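Local coordinates for Mlr3007 protein (Mesorhizobium loti, PDB 3QQM), which probably catalyses the pyridoxal-phosphate-dependent transamination of leucine, isoleucine and valine with 2-oxoglutarate in branched-chain amino-acid biosynthesis, at residues 58-63 and 71-76; 62-67 and 85-90; 171-176 and 192-197. All blocks are in the same frame, centred on the assembly; numbering follows the deposited sequence.

Interaction 1 of 3, residues 58-63 and 71-76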
loop_
_atom_site.group_PDB
_atom_site.type_symbol
_atom_site.label_atom_id
_atom_site.label_comp_id
_atom_site.label_asym_id
_atom_site.label_seq_id
_atom_site.Cartn_x
_atom_site.Cartn_y
_atom_site.Cartn_z
ATOM N N GLU A 58 -0.328 -20.005 -11.633
ATOM C CA GLU A 58 -0.781 -21.254 -11.039
ATOM C C GLU A 58 -1.245 -21.044 -9.623
ATOM O O GLU A 58 -2.354 -21.455 -9.281
ATOM C CB GLU A 58 0.310 -22.367 -11.065
ATOM C CG GLU A 58 0.606 -22.981 -12.474
ATOM C CD GLU A 58 1.778 -24.006 -12.492
ATOM O OE1 GLU A 58 1.991 -24.627 -13.576
ATOM O OE2 GLU A 58 2.494 -24.192 -11.451
ATOM N N VAL A 59 -0.416 -20.419 -8.782
ATOM C CA VAL A 59 -0.819 -20.223 -7.384
ATOM C C VAL A 59 -2.061 -19.313 -7.258
ATOM O O VAL A 59 -2.941 -19.579 -6.449
ATOM C CB VAL A 59 0.338 -19.721 -6.472
ATOM C CG1 VAL A 59 1.463 -20.716 -6.481
ATOM C CG2 VAL A 59 0.849 -18.340 -6.890
ATOM N N LEU A 60 -2.136 -18.260 -8.067
ATOM C CA LEU A 60 -3.299 -17.358 -8.029
ATOM C C LEU A 60 -4.580 -18.101 -8.464
ATOM O O LEU A 60 -5.613 -17.998 -7.806
ATOM C CB LEU A 60 -3.071 -16.128 -8.894
ATOM C CG LEU A 60 -2.015 -15.167 -8.378
ATOM C CD1 LEU A 60 -1.684 -14.097 -9.430
ATOM C CD2 LEU A 60 -2.461 -14.552 -7.048
ATOM N N SER A 61 -4.492 -18.852 -9.555
ATOM C CA SER A 61 -5.623 -19.626 -10.054
ATOM C C SER A 61 -6.101 -20.625 -8.983
ATOM O O SER A 61 -7.292 -20.726 -8.723
ATOM C CB SER A 61 -5.241 -20.363 -11.358
ATOM O OG SER A 61 -6.307 -21.181 -11.832
ATOM N N ASP A 62 -5.182 -21.360 -8.363
ATOM C CA ASP A 62 -5.575 -22.309 -7.293
ATOM C C ASP A 62 -6.189 -21.623 -6.083
ATOM O O ASP A 62 -7.144 -22.123 -5.521
ATOM C CB ASP A 62 -4.402 -23.146 -6.815
ATOM C CG ASP A 62 -3.933 -24.148 -7.854
ATOM O OD1 ASP A 62 -4.563 -24.248 -8.945
ATOM O OD2 ASP A 62 -2.915 -24.834 -7.567
ATOM N N ALA A 63 -5.625 -20.486 -5.675
ATOM C CA ALA A 63 -6.136 -19.748 -4.510
ATOM C C ALA A 63 -7.558 -19.226 -4.716
ATOM O O ALA A 63 -8.354 -19.199 -3.778
ATOM C CB ALA A 63 -5.189 -18.598 -4.147
HETATM N N MSE A 71 -12.560 -11.326 -2.788
HETATM C CA MSE A 71 -11.560 -11.908 -1.896
HETATM C C MSE A 71 -10.335 -11.021 -1.748
HETATM O O MSE A 71 -9.919 -10.385 -2.713
HETATM C CB MSE A 71 -11.065 -13.246 -2.474
HETATM C CG MSE A 71 -12.161 -14.247 -2.869
HETATM SE SE MSE A 71 -13.157 -15.010 -1.357
HETATM C CE MSE A 71 -11.748 -16.055 -0.594
ATOM N N ARG A 72 -9.780 -10.952 -0.537
ATOM C CA ARG A 72 -8.525 -10.257 -0.306
ATOM C C ARG A 72 -7.533 -11.338 -0.637
ATOM O O ARG A 72 -7.638 -12.467 -0.133
ATOM C CB ARG A 72 -8.351 -9.830 1.139
ATOM C CG ARG A 72 -6.985 -9.209 1.452
ATOM C CD ARG A 72 -6.828 -8.849 2.911
ATOM N NE ARG A 72 -5.450 -8.412 3.204
ATOM C CZ ARG A 72 -4.436 -9.245 3.512
ATOM N NH1 ARG A 72 -4.643 -10.565 3.558
ATOM N NH2 ARG A 72 -3.204 -8.769 3.753
ATOM N N THR A 73 -6.614 -11.027 -1.537
ATOM C CA THR A 73 -5.645 -11.976 -1.988
ATOM C C THR A 73 -4.238 -11.495 -1.742
ATOM O O THR A 73 -3.882 -10.416 -2.165
ATOM C CB THR A 73 -5.811 -12.199 -3.484
ATOM O OG1 THR A 73 -7.167 -12.605 -3.755
ATOM C CG2 THR A 73 -4.805 -13.253 -3.991
ATOM N N ARG A 74 -3.440 -12.303 -1.047
ATOM C CA ARG A 74 -2.059 -11.945 -0.786
ATOM C C ARG A 74 -1.138 -12.869 -1.583
ATOM O O ARG A 74 -1.137 -14.083 -1.379
ATOM C CB ARG A 74 -1.705 -12.048 0.702
ATOM C CG ARG A 74 -0.290 -11.514 0.996
ATOM C CD ARG A 74 0.272 -11.906 2.348
ATOM N NE ARG A 74 0.398 -13.361 2.460
ATOM C CZ ARG A 74 -0.370 -14.136 3.229
ATOM N NH1 ARG A 74 -1.272 -13.605 4.066
ATOM N NH2 ARG A 74 -0.186 -15.442 3.225
ATOM N N LEU A 75 -0.326 -12.267 -2.450
ATOM C CA LEU A 75 0.655 -12.978 -3.283
ATOM C C LEU A 75 2.032 -12.652 -2.739
ATOM O O LEU A 75 2.311 -11.487 -2.490
ATOM C CB LEU A 75 0.566 -12.505 -4.721
ATOM C CG LEU A 75 1.471 -13.189 -5.737
ATOM C CD1 LEU A 75 1.125 -14.679 -5.879
ATOM C CD2 LEU A 75 1.386 -12.457 -7.104
ATOM N N ALA A 76 2.879 -13.667 -2.533
ATOM C CA ALA A 76 4.233 -13.461 -2.003
ATOM C C ALA A 76 5.266 -14.230 -2.813
ATOM O O ALA A 76 5.023 -15.350 -3.229
ATOM C CB ALA A 76 4.318 -13.861 -0.533
#
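Leu75 and Leu60, which bury the most surface here, meet through their methyl groups. Leu75 CD1 lies 3.8 Å from Leu60 CD2, and the two side chains cross at about a right angle, with a looser approach between Leu75 CD2 and Leu60 CD1. Leu75 reaches the helix because its CG stands anti to the backbone N (chi1 -177°), which carries both methyls straight out from the strand. Its CD1 also touches a second helix residue, lying 3.8 Å from Val59 CG2, and so fills the angle between two consecutive side chains of the helix. Thr73, two residues back on the same face of the strand, adds its methyl: CG2 is 4.1 Å from Leu60 CD2, which is thus shared between the two strand residues. No hydrogen bond crosses the contact, which is purely apolar. Beyond it, Leu60 continues onto Met22 of strand 17-25 and Val59 onto Ala85 of strand 83-89. The axes of helix segment 58-63 and strand segment 71-76 come within 9.9 Å, at 155° between their directions, the helix lying nearly antiparallel over one face of the four-stranded sheet. This is the two-layer alpha/beta arrangement of the small N-terminal domain in class-IV pyridoxal-phosphate aminotransferases.

Interaction 2 of 3, residues 62-67 and 85-90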
loop_
_atom_site.group_PDB
_atom_site.type_symbol
_atom_site.label_atom_id
_atom_site.label_comp_id
_atom_site.label_asym_id
_atom_site.label_seq_id
_atom_site.Cartn_x
_atom_site.Cartn_y
_atom_site.Cartn_z
ATOM N N ASP A 62 -5.182 -21.360 -8.363
ATOM C CA ASP A 62 -5.575 -22.309 -7.293
ATOM C C ASP A 62 -6.189 -21.623 -6.083
ATOM O O ASP A 62 -7.144 -22.123 -5.521
ATOM C CB ASP A 62 -4.402 -23.146 -6.815
ATOM C CG ASP A 62 -3.933 -24.148 -7.854
ATOM O OD1 ASP A 62 -4.563 -24.248 -8.945
ATOM O OD2 ASP A 62 -2.915 -24.834 -7.567
ATOM N N ALA A 63 -5.625 -20.486 -5.675
ATOM C CA ALA A 63 -6.136 -19.748 -4.510
ATOM C C ALA A 63 -7.558 -19.226 -4.716
ATOM O O ALA A 63 -8.354 -19.199 -3.778
ATOM C CB ALA A 63 -5.189 -18.598 -4.147
ATOM N N LEU A 64 -7.880 -18.854 -5.952
ATOM C CA LEU A 64 -9.195 -18.308 -6.282
ATOM C C LEU A 64 -10.172 -19.303 -6.887
ATOM O O LEU A 64 -11.289 -18.960 -7.231
ATOM C CB LEU A 64 -9.040 -17.072 -7.168
ATOM C CG LEU A 64 -8.619 -15.810 -6.398
ATOM C CD1 LEU A 64 -9.720 -15.429 -5.371
ATOM C CD2 LEU A 64 -7.269 -15.945 -5.692
ATOM N N ASP A 65 -9.773 -20.553 -6.970
ATOM C CA ASP A 65 -10.639 -21.573 -7.514
ATOM C C ASP A 65 -11.939 -21.683 -6.673
ATOM O O ASP A 65 -11.892 -21.949 -5.469
ATOM C CB ASP A 65 -9.906 -22.924 -7.501
ATOM C CG ASP A 65 -10.672 -24.015 -8.245
ATOM O OD1 ASP A 65 -11.133 -23.749 -9.386
ATOM O OD2 ASP A 65 -10.779 -25.142 -7.706
ATOM N N GLY A 66 -13.085 -21.441 -7.305
ATOM C CA GLY A 66 -14.386 -21.570 -6.636
ATOM C C GLY A 66 -14.825 -20.351 -5.863
ATOM O O GLY A 66 -15.882 -20.360 -5.244
ATOM N N ALA A 67 -14.030 -19.291 -5.900
ATOM C CA ALA A 67 -14.376 -18.088 -5.187
ATOM C C ALA A 67 -15.721 -17.553 -5.728
ATOM O O ALA A 67 -15.912 -17.442 -6.926
ATOM C CB ALA A 67 -13.296 -17.086 -5.321
ATOM N N ALA A 85 0.042 -17.826 -2.542
ATOM C CA ALA A 85 -1.133 -17.007 -2.746
ATOM C C ALA A 85 -2.187 -17.459 -1.733
ATOM O O ALA A 85 -2.459 -18.655 -1.581
ATOM C CB ALA A 85 -1.650 -17.120 -4.154
ATOM N N SER A 86 -2.739 -16.493 -1.010
ATOM C CA SER A 86 -3.769 -16.732 -0.029
ATOM C C SER A 86 -4.959 -15.832 -0.306
ATOM O O SER A 86 -4.798 -14.608 -0.499
ATOM C CB SER A 86 -3.240 -16.432 1.360
ATOM O OG SER A 86 -4.276 -16.443 2.323
ATOM N N ALA A 87 -6.152 -16.432 -0.280
ATOM C CA ALA A 87 -7.387 -15.702 -0.499
ATOM C C ALA A 87 -8.372 -15.919 0.653
ATOM O O ALA A 87 -8.573 -17.045 1.116
ATOM C CB ALA A 87 -8.027 -16.122 -1.817
ATOM N N GLN A 88 -8.973 -14.827 1.106
ATOM C CA GLN A 88 -9.989 -14.857 2.145
ATOM C C GLN A 88 -11.015 -13.799 1.788
ATOM O O GLN A 88 -10.690 -12.837 1.137
ATOM C CB GLN A 88 -9.390 -14.582 3.511
ATOM C CG GLN A 88 -8.235 -15.456 3.852
ATOM C CD GLN A 88 -7.887 -15.383 5.289
ATOM O OE1 GLN A 88 -8.663 -15.814 6.148
ATOM N NE2 GLN A 88 -6.684 -14.868 5.586
ATOM N N PRO A 89 -12.258 -13.954 2.249
ATOM C CA PRO A 89 -13.291 -12.986 1.882
ATOM C C PRO A 89 -12.937 -11.533 2.178
ATOM O O PRO A 89 -12.468 -11.219 3.256
ATOM C CB PRO A 89 -14.504 -13.420 2.734
ATOM C CG PRO A 89 -14.285 -14.822 3.014
ATOM C CD PRO A 89 -12.789 -14.999 3.131
ATOM N N TYR A 90 -13.148 -10.663 1.199
ATOM C CA TYR A 90 -12.907 -9.238 1.374
ATOM C C TYR A 90 -14.026 -8.663 2.233
ATOM O O TYR A 90 -15.195 -8.977 2.029
ATOM C CB TYR A 90 -12.844 -8.539 0.021
ATOM C CG TYR A 90 -12.850 -7.018 0.081
ATOM C CD1 TYR A 90 -11.872 -6.322 0.791
ATOM C CD2 TYR A 90 -13.793 -6.272 -0.631
ATOM C CE1 TYR A 90 -11.864 -4.917 0.830
ATOM C CE2 TYR A 90 -13.779 -4.868 -0.602
ATOM C CZ TYR A 90 -12.817 -4.207 0.129
ATOM O OH TYR A 90 -12.787 -2.832 0.167
#
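Ala63 rests on strand 83-89 with its methyl directed at Ala85, where helix 53-64 lies over the edge strand of a two-layer alpha/beta domain. That strand is outermost in the antiparallel sheet within this chain, and the contact lies at the surface. With alanine on both sides, helix and strand come close: the CA atoms of Ala63 and Ala87 are 5.8 Å apart. Ala63 CB is 3.8 Å from Ala85 CB and 3.7 Å from Ala85 O, so it touches both the methyl and the carbonyl oxygen of Ala85; Ala87 CB is farther off to one side, 4.4 Å from Ala63 CB. The carbonyl of Ala63 faces forward along the strand, where Ala63 O lies 3.7 Å from Ala87 CB in a van der Waals approach. Leu64 comes next. Its side chain does not start out toward the strand, yet CG, anti to the carbonyl carbon (chi1 -77°), brings the fork of methyls round to it, and both CD1 and CD2 end 4.0 Å from Ala87 CB. The same side chain spreads over Met71, Thr73 and Trp24. Leu64 to Ala67 form a type II beta turn, with Gly66 at its third position taking the positive phi (85°) that this turn favours. Ala67, whose side chain touches Trp24, completes the turn through its amide, Ala67 N donating to Leu64 O at 3.1 Å.

Interaction 3 of 3, residues 171-176 and 192-197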
loop_
_atom_site.group_PDB
_atom_site.type_symbol
_atom_site.label_atom_id
_atom_site.label_comp_id
_atom_site.label_asym_id
_atom_site.label_seq_id
_atom_site.Cartn_x
_atom_site.Cartn_y
_atom_site.Cartn_z
ATOM N N LEU A 171 7.140 10.816 -4.904
ATOM C CA LEU A 171 7.875 9.591 -4.666
ATOM C C LEU A 171 9.267 9.773 -4.002
ATOM O O LEU A 171 9.634 8.977 -3.114
ATOM C CB LEU A 171 8.014 8.820 -5.971
ATOM C CG LEU A 171 8.378 7.353 -5.794
ATOM C CD1 LEU A 171 7.280 6.639 -4.960
ATOM C CD2 LEU A 171 8.576 6.696 -7.179
ATOM N N ASP A 172 10.022 10.797 -4.401
ATOM C CA ASP A 172 11.333 11.018 -3.797
ATOM C C ASP A 172 11.276 11.320 -2.274
ATOM O O ASP A 172 12.306 11.399 -1.648
ATOM C CB ASP A 172 12.148 12.094 -4.541
ATOM C CG ASP A 172 11.456 13.447 -4.575
ATOM O OD1 ASP A 172 10.226 13.529 -4.277
ATOM O OD2 ASP A 172 12.128 14.432 -4.936
ATOM N N CYS A 173 10.087 11.500 -1.699
ATOM C CA CYS A 173 9.963 11.718 -0.250
ATOM C C CYS A 173 10.294 10.443 0.570
ATOM O O CYS A 173 10.648 10.523 1.757
ATOM C CB CYS A 173 8.549 12.216 0.125
ATOM S SG CYS A 173 8.125 13.949 -0.338
ATOM N N GLY A 174 10.137 9.277 -0.057
ATOM C CA GLY A 174 10.409 7.992 0.581
ATOM C C GLY A 174 9.101 7.310 0.917
ATOM O O GLY A 174 8.544 7.496 2.010
ATOM N N LEU A 175 8.592 6.549 -0.043
ATOM C CA LEU A 175 7.328 5.801 0.102
ATOM C C LEU A 175 7.167 4.758 -1.022
ATOM O O LEU A 175 7.926 4.739 -2.001
ATOM C CB LEU A 175 6.111 6.727 0.053
ATOM C CG LEU A 175 6.122 7.693 -1.153
ATOM C CD1 LEU A 175 4.785 7.762 -1.895
ATOM C CD2 LEU A 175 6.634 9.078 -0.725
ATOM N N LEU A 176 6.157 3.912 -0.865
ATOM C CA LEU A 176 5.838 2.903 -1.837
ATOM C C LEU A 176 4.995 3.495 -2.975
ATOM O O LEU A 176 4.001 4.166 -2.725
ATOM C CB LEU A 176 5.043 1.801 -1.187
ATOM C CG LEU A 176 4.716 0.635 -2.098
ATOM C CD1 LEU A 176 5.956 -0.172 -2.306
ATOM C CD2 LEU A 176 3.586 -0.246 -1.516
ATOM N N GLU A 192 1.374 14.779 -7.748
ATOM C CA GLU A 192 2.444 14.718 -6.792
ATOM C C GLU A 192 2.611 16.054 -6.077
ATOM O O GLU A 192 2.361 17.130 -6.642
ATOM C CB GLU A 192 3.751 14.226 -7.427
ATOM C CG GLU A 192 3.737 12.695 -7.682
ATOM C CD GLU A 192 5.095 12.158 -8.080
ATOM O OE1 GLU A 192 5.712 12.786 -8.945
ATOM O OE2 GLU A 192 5.534 11.107 -7.523
ATOM N N ALA A 193 2.970 15.973 -4.811
ATOM C CA ALA A 193 3.144 17.173 -4.005
ATOM C C ALA A 193 3.935 16.854 -2.746
ATOM O O ALA A 193 4.239 15.725 -2.485
ATOM C CB ALA A 193 1.764 17.796 -3.658
ATOM N N ILE A 194 4.278 17.891 -1.999
ATOM C CA ILE A 194 5.044 17.771 -0.772
ATOM C C ILE A 194 4.313 18.540 0.321
ATOM O O ILE A 194 3.894 19.680 0.125
ATOM C CB ILE A 194 6.432 18.365 -0.941
ATOM C CG1 ILE A 194 7.144 17.732 -2.136
ATOM C CG2 ILE A 194 7.254 18.165 0.315
ATOM C CD1 ILE A 194 8.492 18.428 -2.486
ATOM N N TYR A 195 4.137 17.907 1.463
ATOM C CA TYR A 195 3.467 18.557 2.578
ATOM C C TYR A 195 3.751 17.853 3.908
ATOM O O TYR A 195 4.108 16.684 3.941
ATOM C CB TYR A 195 1.951 18.694 2.313
ATOM C CG TYR A 195 1.229 17.430 1.861
ATOM C CD1 TYR A 195 0.939 16.404 2.746
ATOM C CD2 TYR A 195 0.752 17.315 0.580
ATOM C CE1 TYR A 195 0.240 15.266 2.322
ATOM C CE2 TYR A 195 0.019 16.198 0.166
ATOM C CZ TYR A 195 -0.212 15.181 1.026
ATOM O OH TYR A 195 -0.907 14.076 0.574
ATOM N N SER A 196 3.602 18.605 4.986
ATOM C CA SER A 196 3.824 18.126 6.336
ATOM C C SER A 196 2.520 17.762 7.001
ATOM O O SER A 196 1.455 17.987 6.449
ATOM C CB SER A 196 4.439 19.239 7.171
ATOM O OG SER A 196 3.508 20.270 7.314
ATOM N N TYR A 197 2.603 17.251 8.228
ATOM C CA TYR A 197 1.412 16.887 8.969
ATOM C C TYR A 197 0.590 18.114 9.208
ATOM O O TYR A 197 -0.624 18.104 9.030
ATOM C CB TYR A 197 1.754 16.259 10.319
ATOM C CG TYR A 197 0.582 15.548 10.934
ATOM C CD1 TYR A 197 0.102 14.390 10.344
ATOM C CD2 TYR A 197 -0.012 15.981 12.125
ATOM C CE1 TYR A 197 -0.963 13.684 10.873
ATOM C CE2 TYR A 197 -1.100 15.265 12.695
ATOM C CZ TYR A 197 -1.559 14.112 12.048
ATOM O OH TYR A 197 -2.615 13.335 12.491
#
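Glu192 reaches across to the backbone of Leu171, its OE2 accepting a hydrogen bond of 3.1 Å from Leu171 N. The bond is fairly straight at the hydrogen (161°), but the donor comes from above the carboxylate, 51° out of its plane. Two features of the glutamate side chain bring this about: CG stands anti to the carbonyl carbon (chi1 -76°), and from there the chain is extended, carrying CD away from strand 190-193 to the start of the 3-10 turn. Besides Leu171 N, Arg181 NH2 holds OE2 in a salt bridge, so one oxygen is gripped by both a backbone amide and a guanidinium group. The carboxylate of Asp172, of like charge and 6.2 Å away (Asp172 OD1 to Glu192 OE2), forms a salt bridge with Arg170. Leu171 CB lies 3.7 Å from Glu192 OE2, while the methyls of this leucine lead off toward Pro177. The two segments belong to a beta-alpha-beta unit: strands 166-169 and 190-193 are parallel neighbours, and helix 179-186, which carries Arg181, connects them. The turn at 171-173 follows the first strand and is closed by Gly174 N donating to Leu171 O at 3.1 Å. Further along, the sulfur of Cys173, swung opposite its own carbonyl carbon and beside the backbone N, is directed at the flank of Ile194, with Cys173 SG 4.3 Å from Ile194 CG1, a loose apolar approach. Both of these side chains also touch Glu148, and that of Cys173 meets Cys150 on strand 149-152 as well.

How the interactions relate
Interactions 1 and 2 are neighbours, their centres 6 Å apart. Both start from helix 53-64, share Asp62 and Ala63, and reach consecutive, adjacent strands, 71-78 and 83-89, of the four-stranded antiparallel sheet. Probable backbone hydrogen bonds tie the strand segments together, Arg72 N to Gln88 O and Arg74 N to Ser86 O, each 2.7 Å. One helix thus covers an inner strand and the edge strand. Interaction 3 comes later in the chain and lies on the opposite side of its centre, about 31 Å and 34 Å from the other two between centres. It belongs to the larger domain; in this family the cofactor site lies between the two domains.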